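Local atomic coordinates of 2-dehydropantoate 2-reductase, putative (Enterococcus faecalis, PDB entry 2EW2), a protein that probably catalyses the NADPH-dependent reduction of 2-dehydropantoate (ketopantoate) to (R)-pantoate, a step in the biosynthesis of pantothenate. Residues B[105-110]-B[149-154]; B[109-114]-B[190-195]; B[126-131]-B[186-191]. All blocks are in the same frame, centred on the assembly; numbering follows the deposited sequence.

Contact 1: B[105-110]-B[149-154]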
loop_
_atom_site.group_PDB
_atom_site.type_symbol
_atom_site.label_atom_id
_atom_site.label_comp_id
_atom_site.label_asym_id
_atom_site.label_seq_id
_atom_site.Cartn_x
_atom_site.Cartn_y
_atom_site.Cartn_z
ATOM N N LEU B 105 28.590 -16.658 -11.823
ATOM C CA LEU B 105 27.341 -17.328 -12.151
ATOM C C LEU B 105 26.474 -17.267 -10.906
ATOM O O LEU B 105 26.762 -17.922 -9.898
ATOM C CB LEU B 105 27.550 -18.795 -12.569
ATOM C CG LEU B 105 26.258 -19.624 -12.750
ATOM C CD1 LEU B 105 25.353 -19.055 -13.871
ATOM C CD2 LEU B 105 26.545 -21.107 -12.970
ATOM N N CYS B 106 25.423 -16.461 -10.975
ATOM C CA CYS B 106 24.538 -16.272 -9.835
ATOM C C CYS B 106 23.457 -17.333 -9.865
ATOM O O CYS B 106 22.686 -17.401 -10.822
ATOM C CB CYS B 106 23.914 -14.882 -9.866
ATOM S SG CYS B 106 22.876 -14.544 -8.416
ATOM N N LEU B 107 23.415 -18.163 -8.817
ATOM C CA LEU B 107 22.409 -19.221 -8.722
ATOM C C LEU B 107 21.322 -18.960 -7.681
ATOM O O LEU B 107 20.518 -19.840 -7.402
ATOM C CB LEU B 107 23.057 -20.585 -8.475
ATOM C CG LEU B 107 24.010 -21.065 -9.581
ATOM C CD1 LEU B 107 24.515 -22.461 -9.248
ATOM C CD2 LEU B 107 23.304 -21.073 -10.911
ATOM N N LEU B 108 21.283 -17.749 -7.142
ATOM C CA LEU B 108 20.322 -17.389 -6.099
ATOM C C LEU B 108 18.898 -17.345 -6.623
ATOM O O LEU B 108 18.672 -17.022 -7.775
ATOM C CB LEU B 108 20.652 -16.016 -5.523
ATOM C CG LEU B 108 21.613 -15.894 -4.331
ATOM C CD1 LEU B 108 23.030 -16.399 -4.625
ATOM C CD2 LEU B 108 21.645 -14.433 -3.882
ATOM N N ASN B 109 17.948 -17.667 -5.754
ATOM C CA ASN B 109 16.552 -17.359 -6.020
ATOM C C ASN B 109 16.343 -15.862 -5.968
ATOM O O ASN B 109 17.011 -15.137 -5.206
ATOM C CB ASN B 109 15.642 -18.035 -4.994
ATOM C CG ASN B 109 15.628 -19.528 -5.142
ATOM O OD1 ASN B 109 15.381 -20.046 -6.229
ATOM N ND2 ASN B 109 15.893 -20.239 -4.049
ATOM N N GLY B 110 15.410 -15.399 -6.785
ATOM C CA GLY B 110 14.957 -14.029 -6.694
ATOM C C GLY B 110 15.628 -13.100 -7.671
ATOM O O GLY B 110 16.481 -13.497 -8.463
ATOM N N GLY B 149 19.502 -33.874 -12.043
ATOM C CA GLY B 149 19.219 -32.446 -12.128
ATOM C C GLY B 149 19.835 -31.857 -13.376
ATOM O O GLY B 149 20.308 -32.592 -14.256
ATOM N N GLU B 150 19.816 -30.528 -13.436
ATOM C CA GLU B 150 20.357 -29.775 -14.549
ATOM C C GLU B 150 20.604 -28.358 -14.073
ATOM O O GLU B 150 20.128 -27.964 -13.004
ATOM C CB GLU B 150 19.401 -29.785 -15.758
ATOM C CG GLU B 150 18.017 -29.199 -15.491
ATOM C CD GLU B 150 17.186 -29.025 -16.767
ATOM O OE1 GLU B 150 17.755 -28.695 -17.836
ATOM O OE2 GLU B 150 15.956 -29.209 -16.698
ATOM N N ILE B 151 21.370 -27.603 -14.859
ATOM C CA ILE B 151 21.548 -26.181 -14.614
ATOM C C ILE B 151 21.318 -25.489 -15.938
ATOM O O ILE B 151 21.919 -25.870 -16.941
ATOM C CB ILE B 151 22.975 -25.856 -14.073
ATOM C CG1 ILE B 151 23.254 -26.619 -12.775
ATOM C CG2 ILE B 151 23.168 -24.322 -13.827
ATOM C CD1 ILE B 151 24.611 -26.339 -12.175
ATOM N N GLU B 152 20.430 -24.499 -15.949
ATOM C CA GLU B 152 20.251 -23.634 -17.101
ATOM C C GLU B 152 20.948 -22.308 -16.770
ATOM O O GLU B 152 20.868 -21.849 -15.629
ATOM C CB GLU B 152 18.758 -23.411 -17.386
ATOM C CG GLU B 152 17.974 -24.698 -17.719
ATOM C CD GLU B 152 16.517 -24.426 -18.100
ATOM O OE1 GLU B 152 15.894 -23.500 -17.520
ATOM O OE2 GLU B 152 16.000 -25.125 -19.008
ATOM N N LEU B 153 21.669 -21.729 -17.732
ATOM C CA LEU B 153 22.359 -20.462 -17.482
ATOM C C LEU B 153 22.309 -19.541 -18.691
ATOM O O LEU B 153 22.039 -19.977 -19.820
ATOM C CB LEU B 153 23.801 -20.676 -16.991
ATOM C CG LEU B 153 24.814 -21.327 -17.943
ATOM C CD1 LEU B 153 25.513 -20.281 -18.842
ATOM C CD2 LEU B 153 25.837 -22.089 -17.134
ATOM N N GLU B 154 22.549 -18.259 -18.438
ATOM C CA GLU B 154 22.453 -17.234 -19.464
ATOM C C GLU B 154 23.367 -16.087 -19.051
ATOM O O GLU B 154 23.389 -15.724 -17.892
ATOM C CB GLU B 154 20.995 -16.730 -19.572
ATOM C CG GLU B 154 20.799 -15.757 -20.706
ATOM C CD GLU B 154 19.375 -15.251 -20.900
ATOM O OE1 GLU B 154 18.456 -15.528 -20.085
ATOM O OE2 GLU B 154 19.183 -14.547 -21.918
#
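Leu-105 and Leu-153 meet with their side chains at about a right angle, each directed at the opposing segment. The touching atoms are a methyl branch on one side and a side-chain stem on the other: Leu-105 CD1 lies 3.8 Å from Leu-153 CB. Leu-105 carries its CG opposite its own backbone N (chi1 172°), which sends CD1 across toward the other strand. Leu-153 CB itself points toward Leu-105, while its CG takes the crowded position between N and the carbonyl carbon (chi1 65°). A second pair, Leu-107 CD2 and Ile-151 CG2, is looser at 4.4 Å; it brings the tip of Leu-107 over from the loop that follows strand 103-106.

No hydrogen bond joins the segments, because strand 126-131 runs between them in the sheet. In keeping with that, the CA atoms of Leu-105 and Leu-153 are 7.9 Å apart, and only side chains bridge the gap. The leucines meet above Gly-129, whose CA is 3.6 Å from Leu-105 CD1 and which has no side chain to separate them. Helix 161-173 closes the layer: Phe-171 touches Leu-105 and Ile-151, while Ala-164 and Val-167 touch Leu-153. This packing forms part of the sheet-helix interface of the Rossmann-type dinucleotide-binding domain, the fold of this family's N-terminal part.

Contact 2: B[109-114]-B[190-195]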
loop_
_atom_site.group_PDB
_atom_site.type_symbol
_atom_site.label_atom_id
_atom_site.label_comp_id
_atom_site.label_asym_id
_atom_site.label_seq_id
_atom_site.Cartn_x
_atom_site.Cartn_y
_atom_site.Cartn_z
ATOM N N ASN B 109 17.948 -17.667 -5.754
ATOM C CA ASN B 109 16.552 -17.359 -6.020
ATOM C C ASN B 109 16.343 -15.862 -5.968
ATOM O O ASN B 109 17.011 -15.137 -5.206
ATOM C CB ASN B 109 15.642 -18.035 -4.994
ATOM C CG ASN B 109 15.628 -19.528 -5.142
ATOM O OD1 ASN B 109 15.381 -20.046 -6.229
ATOM N ND2 ASN B 109 15.893 -20.239 -4.049
ATOM N N GLY B 110 15.410 -15.399 -6.785
ATOM C CA GLY B 110 14.957 -14.029 -6.694
ATOM C C GLY B 110 15.628 -13.100 -7.671
ATOM O O GLY B 110 16.481 -13.497 -8.463
ATOM N N LEU B 111 15.275 -11.836 -7.534
ATOM C CA LEU B 111 15.455 -10.828 -8.548
ATOM C C LEU B 111 16.527 -9.796 -8.174
ATOM O O LEU B 111 16.634 -9.390 -7.014
ATOM C CB LEU B 111 14.099 -10.115 -8.692
ATOM C CG LEU B 111 13.890 -9.095 -9.792
ATOM C CD1 LEU B 111 14.002 -9.800 -11.150
ATOM C CD2 LEU B 111 12.523 -8.429 -9.601
ATOM N N GLY B 112 17.312 -9.371 -9.162
ATOM C CA GLY B 112 18.154 -8.175 -9.018
ATOM C C GLY B 112 19.539 -8.305 -8.391
ATOM O O GLY B 112 20.170 -7.307 -8.089
ATOM N N HIS B 113 20.014 -9.531 -8.205
ATOM C CA HIS B 113 21.308 -9.760 -7.551
ATOM C C HIS B 113 22.490 -9.250 -8.345
ATOM O O HIS B 113 23.529 -8.908 -7.763
ATOM C CB HIS B 113 21.481 -11.239 -7.208
ATOM C CG HIS B 113 20.323 -11.799 -6.451
ATOM N ND1 HIS B 113 19.903 -11.271 -5.251
ATOM C CD2 HIS B 113 19.494 -12.834 -6.722
ATOM C CE1 HIS B 113 18.867 -11.962 -4.811
ATOM N NE2 HIS B 113 18.599 -12.916 -5.686
ATOM N N GLU B 114 22.322 -9.170 -9.665
ATOM C CA GLU B 114 23.319 -8.541 -10.540
ATOM C C GLU B 114 23.690 -7.122 -10.090
ATOM O O GLU B 114 24.805 -6.669 -10.327
ATOM C CB GLU B 114 22.849 -8.537 -12.014
ATOM C CG GLU B 114 21.526 -7.785 -12.300
ATOM C CD GLU B 114 20.261 -8.602 -12.006
ATOM O OE1 GLU B 114 20.368 -9.760 -11.534
ATOM O OE2 GLU B 114 19.139 -8.085 -12.239
ATOM N N ARG B 190 9.479 -13.385 -14.475
ATOM C CA ARG B 190 8.113 -13.902 -14.411
ATOM C C ARG B 190 7.773 -14.471 -13.033
ATOM O O ARG B 190 6.670 -14.248 -12.513
ATOM C CB ARG B 190 7.854 -14.935 -15.507
ATOM C CG ARG B 190 6.444 -15.526 -15.440
ATOM C CD ARG B 190 6.200 -16.439 -16.614
ATOM N NE ARG B 190 4.975 -17.226 -16.505
ATOM C CZ ARG B 190 4.814 -18.268 -15.684
ATOM N NH1 ARG B 190 5.774 -18.636 -14.838
ATOM N NH2 ARG B 190 3.676 -18.940 -15.695
ATOM N N LYS B 191 8.725 -15.199 -12.446
ATOM C CA LYS B 191 8.542 -15.781 -11.123
ATOM C C LYS B 191 8.446 -14.695 -10.040
ATOM O O LYS B 191 7.611 -14.780 -9.133
ATOM C CB LYS B 191 9.693 -16.743 -10.822
ATOM C CG LYS B 191 9.668 -17.409 -9.458
ATOM C CD LYS B 191 10.685 -18.558 -9.469
ATOM C CE LYS B 191 10.927 -19.133 -8.099
ATOM N NZ LYS B 191 11.950 -18.319 -7.370
ATOM N N ALA B 192 9.306 -13.685 -10.146
ATOM C CA ALA B 192 9.327 -12.585 -9.179
ATOM C C ALA B 192 8.021 -11.797 -9.270
ATOM O O ALA B 192 7.496 -11.362 -8.267
ATOM C CB ALA B 192 10.533 -11.671 -9.414
ATOM N N CYS B 193 7.521 -11.641 -10.490
ATOM C CA CYS B 193 6.238 -11.011 -10.747
ATOM C C CYS B 193 5.100 -11.732 -10.017
ATOM O O CYS B 193 4.348 -11.113 -9.284
ATOM C CB CYS B 193 5.988 -10.912 -12.256
ATOM S SG CYS B 193 4.754 -9.734 -12.619
ATOM N N VAL B 194 5.019 -13.052 -10.175
ATOM C CA VAL B 194 4.047 -13.858 -9.440
ATOM C C VAL B 194 4.224 -13.690 -7.937
ATOM O O VAL B 194 3.245 -13.444 -7.201
ATOM C CB VAL B 194 4.162 -15.354 -9.827
ATOM C CG1 VAL B 194 3.359 -16.233 -8.864
ATOM C CG2 VAL B 194 3.713 -15.555 -11.275
ATOM N N ASN B 195 5.473 -13.793 -7.481
ATOM C CA ASN B 195 5.784 -13.650 -6.069
ATOM C C ASN B 195 5.699 -12.204 -5.557
ATOM O O ASN B 195 5.856 -11.966 -4.362
ATOM C CB ASN B 195 7.181 -14.206 -5.777
ATOM C CG ASN B 195 7.243 -15.730 -5.891
ATOM O OD1 ASN B 195 6.241 -16.420 -5.705
ATOM N ND2 ASN B 195 8.436 -16.258 -6.183
HETATM O O HOH W 1 13.962 -16.834 -8.498
#
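One water molecule is held by two donors, one from each segment, accepting a hydrogen bond from Lys-191 NZ and another from Gly-110 N. Both bonds are short: water to Lys-191 NZ is 2.7 Å, and water to Gly-110 N is likewise 2.7 Å. The lysine reaches it because its chain runs extended from the helix as far as CE, and the last torsion (chi4 -84°) then turns NZ toward the loop. Asn-109 crosses this chain obliquely, yet its OD1 stays 4.0 Å from Lys-191 NZ, too far for a direct hydrogen bond. No direct hydrogen bond joins the two segments; the water bridges them.

The rest of the contact is apolar. The methyl of Ala-192 faces Leu-111, with Ala-192 CB 3.8 Å from Leu-111 CD2 and 4.0 Å from Leu-111 CB, so it rests alongside both the stem and one branch of the leucine. Phe-229 of helix 218-235 touches both residues.

The loop is braced from within. His-113 NE2 donates to Asn-109 O at 2.8 Å, nearly straight at 160°; the acceptor lies in the ring plane, whereas the nitrogen stands 38° out of the carbonyl plane. Leu-111 O sits over the centre of one face of the same ring, 4.0 Å above it. These contacts fix the rotation of the imidazole and hold the peptide before Gly-110, whose N binds the water. A loop at the end of a Rossmann strand facing a helix of the C-terminal domain is consistent with the two-domain build of ketopantoate reductases, in which cofactor and substrate are bound in the cleft between the domains.

Contact 3: B[126-131]-B[186-191]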
loop_
_atom_site.group_PDB
_atom_site.type_symbol
_atom_site.label_atom_id
_atom_site.label_comp_id
_atom_site.label_asym_id
_atom_site.label_seq_id
_atom_site.Cartn_x
_atom_site.Cartn_y
_atom_site.Cartn_z
ATOM N N ILE B 126 28.715 -11.071 -15.824
ATOM C CA ILE B 126 27.739 -11.687 -14.944
ATOM C C ILE B 126 26.817 -12.639 -15.703
ATOM O O ILE B 126 26.184 -12.254 -16.703
ATOM C CB ILE B 126 26.921 -10.618 -14.169
ATOM C CG1 ILE B 126 27.873 -9.733 -13.341
ATOM C CG2 ILE B 126 25.874 -11.303 -13.246
ATOM C CD1 ILE B 126 27.185 -8.510 -12.780
ATOM N N LEU B 127 26.748 -13.870 -15.207
ATOM C CA LEU B 127 25.843 -14.902 -15.737
ATOM C C LEU B 127 24.788 -15.212 -14.690
ATOM O O LEU B 127 25.048 -15.107 -13.480
ATOM C CB LEU B 127 26.611 -16.202 -16.036
ATOM C CG LEU B 127 28.001 -16.124 -16.689
ATOM C CD1 LEU B 127 28.665 -17.506 -16.817
ATOM C CD2 LEU B 127 27.913 -15.446 -18.024
ATOM N N VAL B 128 23.610 -15.626 -15.135
ATOM C CA VAL B 128 22.573 -16.022 -14.180
ATOM C C VAL B 128 22.157 -17.450 -14.494
ATOM O O VAL B 128 22.128 -17.846 -15.652
ATOM C CB VAL B 128 21.383 -15.012 -14.199
ATOM C CG1 VAL B 128 20.775 -14.875 -15.596
ATOM C CG2 VAL B 128 20.342 -15.366 -13.173
ATOM N N GLY B 129 21.860 -18.236 -13.474
ATOM C CA GLY B 129 21.363 -19.567 -13.766
ATOM C C GLY B 129 20.367 -20.098 -12.769
ATOM O O GLY B 129 20.124 -19.489 -11.725
ATOM N N ILE B 130 19.799 -21.243 -13.107
ATOM C CA ILE B 130 18.846 -21.917 -12.252
ATOM C C ILE B 130 19.373 -23.334 -12.114
ATOM O O ILE B 130 19.698 -23.982 -13.117
ATOM C CB ILE B 130 17.421 -21.906 -12.871
ATOM C CG1 ILE B 130 16.922 -20.473 -13.049
ATOM C CG2 ILE B 130 16.425 -22.699 -12.004
ATOM C CD1 ILE B 130 15.744 -20.365 -13.995
ATOM N N THR B 131 19.492 -23.799 -10.878
ATOM C CA THR B 131 19.895 -25.178 -10.640
ATOM C C THR B 131 18.694 -26.028 -10.228
ATOM O O THR B 131 17.939 -25.658 -9.327
ATOM C CB THR B 131 21.060 -25.296 -9.627
ATOM O OG1 THR B 131 21.342 -26.673 -9.406
ATOM C CG2 THR B 131 20.745 -24.635 -8.283
ATOM N N TYR B 186 14.124 -14.169 -18.229
ATOM C CA TYR B 186 12.666 -14.073 -18.354
ATOM C C TYR B 186 11.941 -14.869 -17.264
ATOM O O TYR B 186 11.021 -14.353 -16.615
ATOM C CB TYR B 186 12.188 -14.502 -19.764
ATOM C CG TYR B 186 10.703 -14.265 -19.961
ATOM C CD1 TYR B 186 10.240 -13.094 -20.539
ATOM C CD2 TYR B 186 9.759 -15.198 -19.506
ATOM C CE1 TYR B 186 8.867 -12.858 -20.690
ATOM C CE2 TYR B 186 8.388 -14.970 -19.647
ATOM C CZ TYR B 186 7.943 -13.800 -20.230
ATOM O OH TYR B 186 6.567 -13.573 -20.366
ATOM N N SER B 187 12.358 -16.119 -17.038
ATOM C CA SER B 187 11.685 -16.951 -16.049
ATOM C C SER B 187 11.844 -16.396 -14.636
ATOM O O SER B 187 10.906 -16.450 -13.832
ATOM C CB SER B 187 12.166 -18.403 -16.124
ATOM O OG SER B 187 13.398 -18.520 -15.454
ATOM N N ILE B 188 13.024 -15.858 -14.339
ATOM C CA ILE B 188 13.269 -15.209 -13.057
ATOM C C ILE B 188 12.370 -13.973 -12.832
ATOM O O ILE B 188 11.821 -13.776 -11.729
ATOM C CB ILE B 188 14.771 -14.866 -12.906
ATOM C CG1 ILE B 188 15.577 -16.158 -12.714
ATOM C CG2 ILE B 188 15.022 -13.814 -11.789
ATOM C CD1 ILE B 188 17.059 -15.987 -12.957
ATOM N N TRP B 189 12.233 -13.154 -13.865
ATOM C CA TRP B 189 11.353 -11.983 -13.819
ATOM C C TRP B 189 9.891 -12.394 -13.684
ATOM O O TRP B 189 9.148 -11.804 -12.897
ATOM C CB TRP B 189 11.515 -11.138 -15.078
ATOM C CG TRP B 189 12.530 -10.051 -14.956
ATOM C CD1 TRP B 189 13.801 -10.028 -15.499
ATOM C CD2 TRP B 189 12.375 -8.824 -14.240
ATOM N NE1 TRP B 189 14.434 -8.850 -15.163
ATOM C CE2 TRP B 189 13.579 -8.089 -14.399
ATOM C CE3 TRP B 189 11.326 -8.265 -13.479
ATOM C CZ2 TRP B 189 13.767 -6.819 -13.825
ATOM C CZ3 TRP B 189 11.519 -6.993 -12.902
ATOM C CH2 TRP B 189 12.735 -6.290 -13.081
ATOM N N ARG B 190 9.479 -13.385 -14.475
ATOM C CA ARG B 190 8.113 -13.902 -14.411
ATOM C C ARG B 190 7.773 -14.471 -13.033
ATOM O O ARG B 190 6.670 -14.248 -12.513
ATOM C CB ARG B 190 7.854 -14.935 -15.507
ATOM C CG ARG B 190 6.444 -15.526 -15.440
ATOM C CD ARG B 190 6.200 -16.439 -16.614
ATOM N NE ARG B 190 4.975 -17.226 -16.505
ATOM C CZ ARG B 190 4.814 -18.268 -15.684
ATOM N NH1 ARG B 190 5.774 -18.636 -14.838
ATOM N NH2 ARG B 190 3.676 -18.940 -15.695
ATOM N N LYS B 191 8.725 -15.199 -12.446
ATOM C CA LYS B 191 8.542 -15.781 -11.123
ATOM C C LYS B 191 8.446 -14.695 -10.040
ATOM O O LYS B 191 7.611 -14.780 -9.133
ATOM C CB LYS B 191 9.693 -16.743 -10.822
ATOM C CG LYS B 191 9.668 -17.409 -9.458
ATOM C CD LYS B 191 10.685 -18.558 -9.469
ATOM C CE LYS B 191 10.927 -19.133 -8.099
ATOM N NZ LYS B 191 11.950 -18.319 -7.370
#
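Ile-188 loses more surface here than any other residue of the two segments, and it spends its extended branch on Val-128: Ile-188 CD1 comes to 3.3 Å from Val-128 CG2. That is closer than ordinary van der Waals contact, so the packing is tight, although the exact distance deserves caution. The two side chains slide past each other in opposite directions rather than meeting head on. In Ile-188 the outer arm is nearly straight (chi2 163°), which carries CD1 out from the helix to the valine.

Ile-130, second in buried surface, uses its own CD1. This methyl lies 3.3 Å from Ser-187 OG and, more loosely, 4.4 Å from Ile-188 CG1, so it settles against the hydroxyl and the adjoining isoleucine at once. The serine oxygen is not left to this apolar neighbour: it is hydrogen-bonded to Val-184 O in the preceding turn of the same helix. Val-184 also touches Val-128 and Ile-130, extending the patch toward the start of helix 184-195.

Val-128 and Ile-130 both point at the helix, whereas Gly-129 between them has no side chain. The short axes approach to 10.0 Å with an angle of 68° between their directions, a steep crossing in which the strand presents just two side chains to the helix. Such packing joins the sheet of the Rossmann-type domain to the first long helix of the mostly helical C-terminal domain, the two-domain architecture of the ketopantoate reductase family.

Overall arrangement
Going from the N terminus, strand 103-106 and the loop after it open contacts 1 and 2, which share Asn-109 and Gly-110. Strand 126-131 then opens contact 3. Contact 1 closes first, at 149-154, after 38 intervening residues and wholly inside the Rossmann-type domain. Contact 3 crosses it, starting within that loop and closing on helix 184-195. Contact 2, the longest closure with 75 residues between its segments, ends on the same helix; contact 3 lies within its span, their ends overlapping at Arg-190 and Lys-191. Contacts 1 and 3 meet through neighbouring strands: Val-128 N is probably hydrogen-bonded to Glu-154 O, 2.8 Å away. Contacts 2 and 3 together join both domains.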